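Local coordinates for putative electron transport related protein (Corynebacterium diphtheriae, PDB 4PQ1), which probably carries out thiol-disulfide exchange with partner proteins as a DsbF-like oxidoreductase of thioredoxin-like fold, at residues A[3-8]-A[138-143]; A[30-35]-A[87-92]; A[81-86]-A[105-110]. One frame throughout, in Å; residues are numbered along the deposited sequence.

Contact 1: A[3-8]-A[138-143]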
loop_
_atom_site.group_PDB
_atom_site.type_symbol
_atom_site.label_atom_id
_atom_site.label_comp_id
_atom_site.label_asym_id
_atom_site.label_seq_id
_atom_site.Cartn_x
_atom_site.Cartn_y
_atom_site.Cartn_z
ATOM N N PHE A 3 9.897 11.609 1.615
ATOM C CA PHE A 3 10.154 10.718 0.483
ATOM C C PHE A 3 9.828 11.328 -0.874
ATOM O O PHE A 3 8.788 11.965 -1.049
ATOM C CB PHE A 3 9.344 9.434 0.654
ATOM C CG PHE A 3 9.577 8.419 -0.416
ATOM C CD1 PHE A 3 10.842 7.906 -0.631
ATOM C CD2 PHE A 3 8.524 7.947 -1.181
ATOM C CE1 PHE A 3 11.075 6.956 -1.603
ATOM C CE2 PHE A 3 8.745 6.991 -2.169
ATOM C CZ PHE A 3 10.022 6.489 -2.376
ATOM N N GLN A 4 10.730 11.121 -1.827
ATOM C CA GLN A 4 10.510 11.502 -3.213
ATOM C C GLN A 4 10.848 10.281 -4.043
ATOM O O GLN A 4 11.939 9.720 -3.914
ATOM C CB GLN A 4 11.374 12.694 -3.634
ATOM C CG GLN A 4 11.732 13.663 -2.503
ATOM C CD GLN A 4 13.026 14.433 -2.774
ATOM O OE1 GLN A 4 13.356 14.731 -3.926
ATOM N NE2 GLN A 4 13.771 14.747 -1.707
ATOM N N PHE A 5 9.891 9.848 -4.862
ATOM C CA PHE A 5 10.090 8.695 -5.722
ATOM C C PHE A 5 10.796 9.142 -6.992
ATOM O O PHE A 5 10.248 9.897 -7.780
ATOM C CB PHE A 5 8.747 8.022 -6.040
ATOM C CG PHE A 5 8.865 6.814 -6.929
ATOM C CD1 PHE A 5 9.334 5.610 -6.429
ATOM C CD2 PHE A 5 8.505 6.880 -8.260
ATOM C CE1 PHE A 5 9.451 4.501 -7.244
ATOM C CE2 PHE A 5 8.612 5.775 -9.078
ATOM C CZ PHE A 5 9.082 4.583 -8.572
ATOM N N HIS A 6 12.030 8.704 -7.167
ATOM C CA HIS A 6 12.801 9.102 -8.334
ATOM C C HIS A 6 12.704 8.020 -9.378
ATOM O O HIS A 6 12.340 6.884 -9.062
ATOM C CB HIS A 6 14.271 9.362 -7.978
ATOM C CG HIS A 6 14.485 10.555 -7.093
ATOM N ND1 HIS A 6 15.141 10.473 -5.882
ATOM C CD2 HIS A 6 14.147 11.858 -7.251
ATOM C CE1 HIS A 6 15.190 11.671 -5.327
ATOM N NE2 HIS A 6 14.590 12.528 -6.135
ATOM N N SER A 7 13.038 8.388 -10.612
ATOM C CA SER A 7 12.995 7.494 -11.767
ATOM C C SER A 7 13.386 6.062 -11.429
ATOM O O SER A 7 14.470 5.813 -10.907
ATOM C CB SER A 7 13.906 8.031 -12.876
ATOM O OG SER A 7 14.414 6.978 -13.678
ATOM N N PRO A 8 12.473 5.118 -11.682
ATOM C CA PRO A 8 12.785 3.690 -11.563
ATOM C C PRO A 8 13.732 3.233 -12.676
ATOM O O PRO A 8 14.393 2.200 -12.533
ATOM C CB PRO A 8 11.414 3.020 -11.687
ATOM C CG PRO A 8 10.563 4.012 -12.439
ATOM C CD PRO A 8 11.046 5.358 -11.960
ATOM N N ALA A 138 10.973 1.144 2.164
ATOM C CA ALA A 138 12.103 0.231 2.061
ATOM C C ALA A 138 12.080 -0.437 0.697
ATOM O O ALA A 138 13.093 -0.943 0.212
ATOM C CB ALA A 138 12.041 -0.803 3.163
ATOM N N ALA A 139 10.894 -0.459 0.090
ATOM C CA ALA A 139 10.715 -1.084 -1.211
ATOM C C ALA A 139 9.482 -0.504 -1.893
ATOM O O ALA A 139 8.462 -0.272 -1.248
ATOM C CB ALA A 139 10.594 -2.600 -1.065
ATOM N N VAL A 140 9.591 -0.251 -3.194
ATOM C CA VAL A 140 8.433 0.098 -4.005
ATOM C C VAL A 140 8.290 -0.873 -5.170
ATOM O O VAL A 140 9.232 -1.083 -5.932
ATOM C CB VAL A 140 8.522 1.534 -4.552
ATOM C CG1 VAL A 140 7.280 1.854 -5.427
ATOM C CG2 VAL A 140 8.696 2.535 -3.395
ATOM N N PHE A 141 7.110 -1.467 -5.296
ATOM C CA PHE A 141 6.838 -2.438 -6.349
ATOM C C PHE A 141 5.847 -1.875 -7.354
ATOM O O PHE A 141 4.692 -1.615 -7.003
ATOM C CB PHE A 141 6.284 -3.741 -5.762
ATOM C CG PHE A 141 7.274 -4.506 -4.920
ATOM C CD1 PHE A 141 8.177 -5.374 -5.510
ATOM C CD2 PHE A 141 7.282 -4.375 -3.534
ATOM C CE1 PHE A 141 9.089 -6.081 -4.736
ATOM C CE2 PHE A 141 8.187 -5.078 -2.764
ATOM C CZ PHE A 141 9.095 -5.936 -3.363
ATOM N N LEU A 142 6.300 -1.679 -8.593
ATOM C CA LEU A 142 5.447 -1.147 -9.657
ATOM C C LEU A 142 4.906 -2.306 -10.495
ATOM O O LEU A 142 4.995 -2.324 -11.723
ATOM C CB LEU A 142 6.222 -0.159 -10.531
ATOM C CG LEU A 142 6.873 0.988 -9.738
ATOM C CD1 LEU A 142 7.732 1.862 -10.644
ATOM C CD2 LEU A 142 5.823 1.820 -8.985
ATOM N N ARG A 143 4.343 -3.275 -9.795
ATOM C CA ARG A 143 3.917 -4.509 -10.387
ATOM C C ARG A 143 3.133 -5.238 -9.331
ATOM O O ARG A 143 3.212 -4.888 -8.157
ATOM C CB ARG A 143 5.100 -5.349 -10.872
ATOM C CG ARG A 143 6.110 -5.699 -9.790
ATOM C CD ARG A 143 6.966 -6.875 -10.236
ATOM N NE ARG A 143 8.038 -7.208 -9.304
ATOM C CZ ARG A 143 7.952 -8.137 -8.359
ATOM N NH1 ARG A 143 6.835 -8.831 -8.209
ATOM N NH2 ARG A 143 8.988 -8.377 -7.565
#
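Phe5 meets Val140 and Leu142 in an all-apolar contact: every pair within 4.5 Å joins carbon to carbon, and only 176 Å² is buried, both sides summed. From CB the Phe5 side chain runs toward 138-143, with CG anti to the backbone N (chi1 -180°). Of the Phe5 ring only CE1 and CZ, at its far end, approach segment 138-143 closely. There CE1 lies 3.9 Å from Val140 CG1, the two side chains running aslant, while CZ stands 3.7 Å from Leu142 CD1 in a tip-to-tip approach. Both methyls reach the ring at a slant. On Leu142, CG sits anti to the carbonyl carbon (chi1 -55°), and CD1 continues to a second partner, Pro8, whose CG is 4.0 Å away; these two side chains cross at about a right angle. Phe3 adds a looser touch, its CZ 4.3 Å from Val140 CG2. The backbones stay well apart, with 8.9 Å between Phe5 CA and Val140 CA, so side chains alone span the gap and the N-terminal segment is not an added strand here. Phe3 also packs edge-to-face with Tyr16, and Phe5 touches Tyr16 and Pro121. The two sides of strand 137-141 are thus covered differently: Val140 turns to the N-terminal loop and to Ile129 of strand 127-131, whereas Phe141 points away from that loop and packs on Leu150 and Val153 of helix 147-156.

Contact 2: A[30-35]-A[87-92]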
loop_
_atom_site.group_PDB
_atom_site.type_symbol
_atom_site.label_atom_id
_atom_site.label_comp_id
_atom_site.label_asym_id
_atom_site.label_seq_id
_atom_site.Cartn_x
_atom_site.Cartn_y
_atom_site.Cartn_z
ATOM N N GLU A 30 -10.839 9.133 3.994
ATOM C CA GLU A 30 -12.084 8.388 4.154
ATOM C C GLU A 30 -11.787 6.897 3.995
ATOM O O GLU A 30 -11.112 6.485 3.050
ATOM C CB GLU A 30 -13.143 8.849 3.134
ATOM C CG GLU A 30 -14.461 8.080 3.225
ATOM C CD GLU A 30 -15.402 8.311 2.035
ATOM O OE1 GLU A 30 -15.326 9.386 1.404
ATOM O OE2 GLU A 30 -16.229 7.411 1.737
ATOM N N GLY A 31 -12.280 6.082 4.917
ATOM C CA GLY A 31 -12.067 4.654 4.806
ATOM C C GLY A 31 -13.050 4.017 3.845
ATOM O O GLY A 31 -14.054 4.621 3.477
ATOM N N LEU A 32 -12.757 2.793 3.432
ATOM C CA LEU A 32 -13.639 2.064 2.528
ATOM C C LEU A 32 -14.672 1.297 3.331
ATOM O O LEU A 32 -15.808 1.117 2.897
ATOM C CB LEU A 32 -12.832 1.114 1.645
ATOM C CG LEU A 32 -13.590 0.226 0.662
ATOM C CD1 LEU A 32 -14.255 1.068 -0.418
ATOM C CD2 LEU A 32 -12.607 -0.785 0.069
ATOM N N THR A 33 -14.269 0.851 4.513
ATOM C CA THR A 33 -15.168 0.133 5.410
ATOM C C THR A 33 -15.139 0.733 6.811
ATOM O O THR A 33 -15.494 0.073 7.783
ATOM C CB THR A 33 -14.816 -1.361 5.484
ATOM O OG1 THR A 33 -13.432 -1.507 5.830
ATOM C CG2 THR A 33 -15.098 -2.054 4.137
ATOM N N SER A 34 -14.710 1.989 6.899
ATOM C CA SER A 34 -14.665 2.719 8.161
ATOM C C SER A 34 -14.728 4.218 7.901
ATOM O O SER A 34 -14.508 4.668 6.780
ATOM C CB SER A 34 -13.397 2.372 8.943
ATOM O OG SER A 34 -13.327 3.109 10.151
ATOM N N ASP A 35 -15.027 4.991 8.939
ATOM C CA ASP A 35 -15.084 6.445 8.815
ATOM C C ASP A 35 -13.769 7.026 8.287
ATOM O O ASP A 35 -13.729 7.599 7.195
ATOM C CB ASP A 35 -15.433 7.086 10.162
ATOM C CG ASP A 35 -16.919 7.002 10.486
ATOM O OD1 ASP A 35 -17.728 6.833 9.548
ATOM O OD2 ASP A 35 -17.278 7.114 11.679
ATOM N N TYR A 87 -15.092 4.432 -8.529
ATOM C CA TYR A 87 -15.971 5.584 -8.359
ATOM C C TYR A 87 -17.298 5.186 -7.750
ATOM O O TYR A 87 -18.031 6.024 -7.227
ATOM C CB TYR A 87 -16.181 6.287 -9.694
ATOM C CG TYR A 87 -14.874 6.702 -10.309
ATOM C CD1 TYR A 87 -14.038 7.612 -9.666
ATOM C CD2 TYR A 87 -14.452 6.166 -11.518
ATOM C CE1 TYR A 87 -12.809 7.983 -10.220
ATOM C CE2 TYR A 87 -13.233 6.534 -12.082
ATOM C CZ TYR A 87 -12.422 7.446 -11.430
ATOM O OH TYR A 87 -11.221 7.814 -11.990
ATOM N N SER A 88 -17.603 3.901 -7.802
ATOM C CA SER A 88 -18.748 3.405 -7.069
ATOM C C SER A 88 -18.200 2.661 -5.875
ATOM O O SER A 88 -17.611 1.581 -6.012
ATOM C CB SER A 88 -19.647 2.511 -7.943
ATOM O OG SER A 88 -20.418 3.307 -8.832
ATOM N N LYS A 89 -18.384 3.258 -4.703
ATOM C CA LYS A 89 -17.812 2.720 -3.479
ATOM C C LYS A 89 -18.381 1.341 -3.140
ATOM O O LYS A 89 -17.659 0.477 -2.627
ATOM C CB LYS A 89 -18.047 3.680 -2.310
ATOM C CG LYS A 89 -17.194 3.381 -1.096
ATOM C CD LYS A 89 -17.461 4.363 0.026
ATOM C CE LYS A 89 -16.411 4.250 1.113
ATOM N NZ LYS A 89 -16.636 5.225 2.222
ATOM N N ASN A 90 -19.657 1.113 -3.453
ATOM C CA ASN A 90 -20.320 -0.081 -2.929
ATOM C C ASN A 90 -19.767 -1.376 -3.493
ATOM O O ASN A 90 -19.816 -2.409 -2.836
ATOM C CB ASN A 90 -21.845 -0.013 -3.136
ATOM C CG ASN A 90 -22.265 0.212 -4.571
ATOM O OD1 ASN A 90 -21.461 0.488 -5.463
ATOM N ND2 ASN A 90 -23.573 0.130 -4.790
ATOM N N ILE A 91 -19.195 -1.322 -4.682
ATOM C CA ILE A 91 -18.666 -2.538 -5.278
ATOM C C ILE A 91 -17.259 -2.817 -4.728
ATOM O O ILE A 91 -16.860 -3.977 -4.561
ATOM C CB ILE A 91 -18.685 -2.430 -6.818
ATOM C CG1 ILE A 91 -18.419 -3.779 -7.485
ATOM C CG2 ILE A 91 -17.746 -1.360 -7.295
ATOM C CD1 ILE A 91 -18.670 -3.751 -8.988
ATOM N N ALA A 92 -16.526 -1.758 -4.384
ATOM C CA ALA A 92 -15.235 -1.923 -3.730
ATOM C C ALA A 92 -15.438 -2.544 -2.350
ATOM O O ALA A 92 -14.736 -3.479 -1.979
ATOM C CB ALA A 92 -14.510 -0.591 -3.635
#
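Leu32 and Ala92 form the close-packed half of this contact: Leu32 CD1 lies 3.6 Å from Ala92 CB, and both residues are buried. The same CD1 is 3.8 Å from Lys89 CG, where the leucine and lysine side chains slide past each other in opposite directions. With CG anti to the backbone N (chi1 178°), Leu32 brings its branched end closer to the helix than its CB direction alone would suggest. Toward solvent the contact becomes polar and less certain. Lys89 is extended throughout, its CG anti to the backbone N (chi1 -165°), and carries NZ to the turn, 2.9 Å from Gly31 O in a hydrogen bond. The exposed Glu30 reaches Lys89 tip to tip for a salt bridge, but OE2 and NZ are modelled too close together, so the exact placing of both atoms, and with it the detail of either bond, is doubtful. Leu32 O has a further partner in Gln93 NE2. The turn itself is closed by Gly31 N bonding Asp35 O at 3.1 Å. This is a beta-hairpin connection, between strands 28-30 and 36-38, lying against the first turn of helix 89-98, the crossover helix of a beta-alpha-beta unit in the thioredoxin-like fold.

Contact 3: A[81-86]-A[105-110]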
loop_
_atom_site.group_PDB
_atom_site.type_symbol
_atom_site.label_atom_id
_atom_site.label_comp_id
_atom_site.label_asym_id
_atom_site.label_seq_id
_atom_site.Cartn_x
_atom_site.Cartn_y
_atom_site.Cartn_z
ATOM N N GLY A 81 -4.798 -0.533 2.317
ATOM C CA GLY A 81 -5.096 -0.436 0.906
ATOM C C GLY A 81 -5.388 0.991 0.530
ATOM O O GLY A 81 -5.874 1.788 1.341
ATOM N N ILE A 82 -5.080 1.326 -0.711
ATOM C CA ILE A 82 -5.485 2.612 -1.253
ATOM C C ILE A 82 -6.348 2.319 -2.483
ATOM O O ILE A 82 -5.842 2.052 -3.571
ATOM C CB ILE A 82 -4.268 3.492 -1.604
ATOM C CG1 ILE A 82 -3.431 3.739 -0.349
ATOM C CG2 ILE A 82 -4.694 4.816 -2.233
ATOM C CD1 ILE A 82 -2.167 4.509 -0.608
ATOM N N ASN A 83 -7.657 2.355 -2.291
ATOM C CA ASN A 83 -8.614 2.001 -3.337
ATOM C C ASN A 83 -8.750 3.155 -4.319
ATOM O O ASN A 83 -9.226 4.240 -3.953
ATOM C CB ASN A 83 -9.946 1.623 -2.678
ATOM C CG ASN A 83 -11.063 1.335 -3.677
ATOM O OD1 ASN A 83 -12.117 1.955 -3.609
ATOM N ND2 ASN A 83 -10.837 0.404 -4.596
ATOM N N VAL A 84 -8.269 2.960 -5.550
ATOM C CA VAL A 84 -8.315 4.041 -6.532
ATOM C C VAL A 84 -9.249 3.677 -7.709
ATOM O O VAL A 84 -9.456 2.502 -7.999
ATOM C CB VAL A 84 -6.899 4.396 -7.063
ATOM C CG1 VAL A 84 -5.940 4.714 -5.884
ATOM C CG2 VAL A 84 -6.330 3.274 -7.924
ATOM N N ARG A 85 -9.827 4.694 -8.345
ATOM C CA ARG A 85 -10.588 4.522 -9.590
ATOM C C ARG A 85 -11.801 3.614 -9.426
ATOM O O ARG A 85 -12.366 3.124 -10.400
ATOM C CB ARG A 85 -9.691 3.977 -10.700
ATOM C CG ARG A 85 -9.077 5.041 -11.573
ATOM C CD ARG A 85 -7.839 4.540 -12.316
ATOM N NE ARG A 85 -6.759 5.478 -12.081
ATOM C CZ ARG A 85 -5.463 5.218 -12.188
ATOM N NH1 ARG A 85 -5.024 4.019 -12.556
ATOM N NH2 ARG A 85 -4.603 6.190 -11.922
ATOM N N ASP A 86 -12.195 3.400 -8.180
ATOM C CA ASP A 86 -13.466 2.777 -7.882
ATOM C C ASP A 86 -14.440 3.884 -7.509
ATOM O O ASP A 86 -14.575 4.251 -6.339
ATOM C CB ASP A 86 -13.322 1.742 -6.769
ATOM C CG ASP A 86 -13.234 0.331 -7.308
ATOM O OD1 ASP A 86 -13.996 0.021 -8.247
ATOM O OD2 ASP A 86 -12.415 -0.466 -6.797
ATOM N N SER A 105 -8.790 0.086 4.044
ATOM C CA SER A 105 -8.412 0.769 2.815
ATOM C C SER A 105 -8.822 2.225 2.898
ATOM O O SER A 105 -9.882 2.550 3.426
ATOM C CB SER A 105 -9.061 0.125 1.579
ATOM O OG SER A 105 -8.349 -1.020 1.136
ATOM N N ILE A 106 -7.968 3.103 2.390
ATOM C CA ILE A 106 -8.373 4.475 2.162
ATOM C C ILE A 106 -9.152 4.551 0.857
ATOM O O ILE A 106 -8.684 4.075 -0.181
ATOM C CB ILE A 106 -7.168 5.415 2.112
ATOM C CG1 ILE A 106 -6.463 5.417 3.469
ATOM C CG2 ILE A 106 -7.603 6.808 1.696
ATOM C CD1 ILE A 106 -5.315 6.363 3.525
ATOM N N TYR A 107 -10.346 5.132 0.900
ATOM C CA TYR A 107 -11.118 5.301 -0.326
ATOM C C TYR A 107 -10.694 6.565 -1.064
ATOM O O TYR A 107 -11.019 7.682 -0.659
ATOM C CB TYR A 107 -12.619 5.325 -0.021
ATOM C CG TYR A 107 -13.477 5.409 -1.258
ATOM C CD1 TYR A 107 -13.529 4.355 -2.159
ATOM C CD2 TYR A 107 -14.235 6.547 -1.529
ATOM C CE1 TYR A 107 -14.314 4.430 -3.298
ATOM C CE2 TYR A 107 -15.009 6.629 -2.653
ATOM C CZ TYR A 107 -15.047 5.569 -3.536
ATOM O OH TYR A 107 -15.824 5.647 -4.665
ATOM N N ASP A 108 -9.983 6.387 -2.171
ATOM C CA ASP A 108 -9.344 7.518 -2.832
ATOM C C ASP A 108 -9.482 7.368 -4.347
ATOM O O ASP A 108 -8.510 7.054 -5.032
ATOM C CB ASP A 108 -7.857 7.602 -2.369
ATOM C CG ASP A 108 -7.050 8.700 -3.062
ATOM O OD1 ASP A 108 -7.625 9.621 -3.688
ATOM O OD2 ASP A 108 -5.801 8.638 -2.967
ATOM N N PRO A 109 -10.702 7.593 -4.878
ATOM C CA PRO A 109 -10.930 7.329 -6.311
ATOM C C PRO A 109 -9.927 8.012 -7.260
ATOM O O PRO A 109 -9.540 7.375 -8.242
ATOM C CB PRO A 109 -12.348 7.864 -6.550
ATOM C CG PRO A 109 -13.010 7.781 -5.213
ATOM C CD PRO A 109 -11.923 8.059 -4.197
ATOM N N PRO A 110 -9.503 9.264 -6.984
ATOM C CA PRO A 110 -8.611 9.837 -7.999
ATOM C C PRO A 110 -7.126 9.704 -7.634
ATOM O O PRO A 110 -6.273 10.293 -8.295
ATOM C CB PRO A 110 -9.029 11.301 -8.027
ATOM C CG PRO A 110 -9.411 11.584 -6.607
ATOM C CD PRO A 110 -9.997 10.299 -6.054
#
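The Tyr107 ring meets Asn83 OD1 and Asp86 O at its edge, near its own plane, and carries Pro109 CD over one face, 3.7 Å above the plane and offset toward the rim. Asn83 lies beside the tyrosine and points the same way, the amide and ring planes 30° apart, with Asn83 OD1 3.1 Å from Tyr107 CD1. At the end of the ring Tyr107 OH donates to Asp86 O at 2.5 Å, in the carbonyl plane. The Asn83 amide is oriented by a hydrogen bond of its own: ND2 donates to the anti lone pair of Asp86 OD2 at 2.8 Å, with that oxygen in the plane of the Asn83 amide; OD2 also accepts from Gln54 N. Beneath these groups the backbones pair in parallel, Gly81 with Ser105 through Asn83 with Tyr107. Ile106 N to Gly81 O (2.7 Å) and Asn83 N to Ile106 O (2.9 Å) alternate as parallel strands require, and Asp108 N to Asn83 O extends the series. Beyond it Arg85 N reaches Pro109 O at 2.7 Å. Ser105 OG passes over Gly81 CA and bonds Trp52 NE1. Backbone bonds of Ile82 and Val84 to Trp52 place strand 77-83 between 46-52 and the outermost strand 105-107; helix 89-98 joins the pair as a beta-alpha-beta crossover and covers the face bearing Asn83 and Tyr107, while Ile82 and Ile106 point to the other.

Overall arrangement
Contacts 2 and 3 form one continuous region, their centres 8 Å apart, and alternate along the chain: hairpin turn 30-35, strand end 81-86, helix start 87-92, strand 105-110. Their joint is direct, with probable hydrogen bonds from Tyr107 N to Glu30 O (2.7 Å) and from Leu32 N to Ser105 O (2.9 Å). Contact 1 closes the longest loop and encloses both others; its centre is about 26 Å from that of contact 2, on the opposite side of the chain's centre, and about 19 Å from contact 3. Contacts 1 and 3 reach the same six-stranded sheet, contact 1 through strand 137-141, contact 3 through the neighbouring strands 77-83 and 105-107. The central strand 46-52 leads toward the Cys56-Cys59 disulfide, the probable redox centre, near which Asp86 of contact 3 lies without touching.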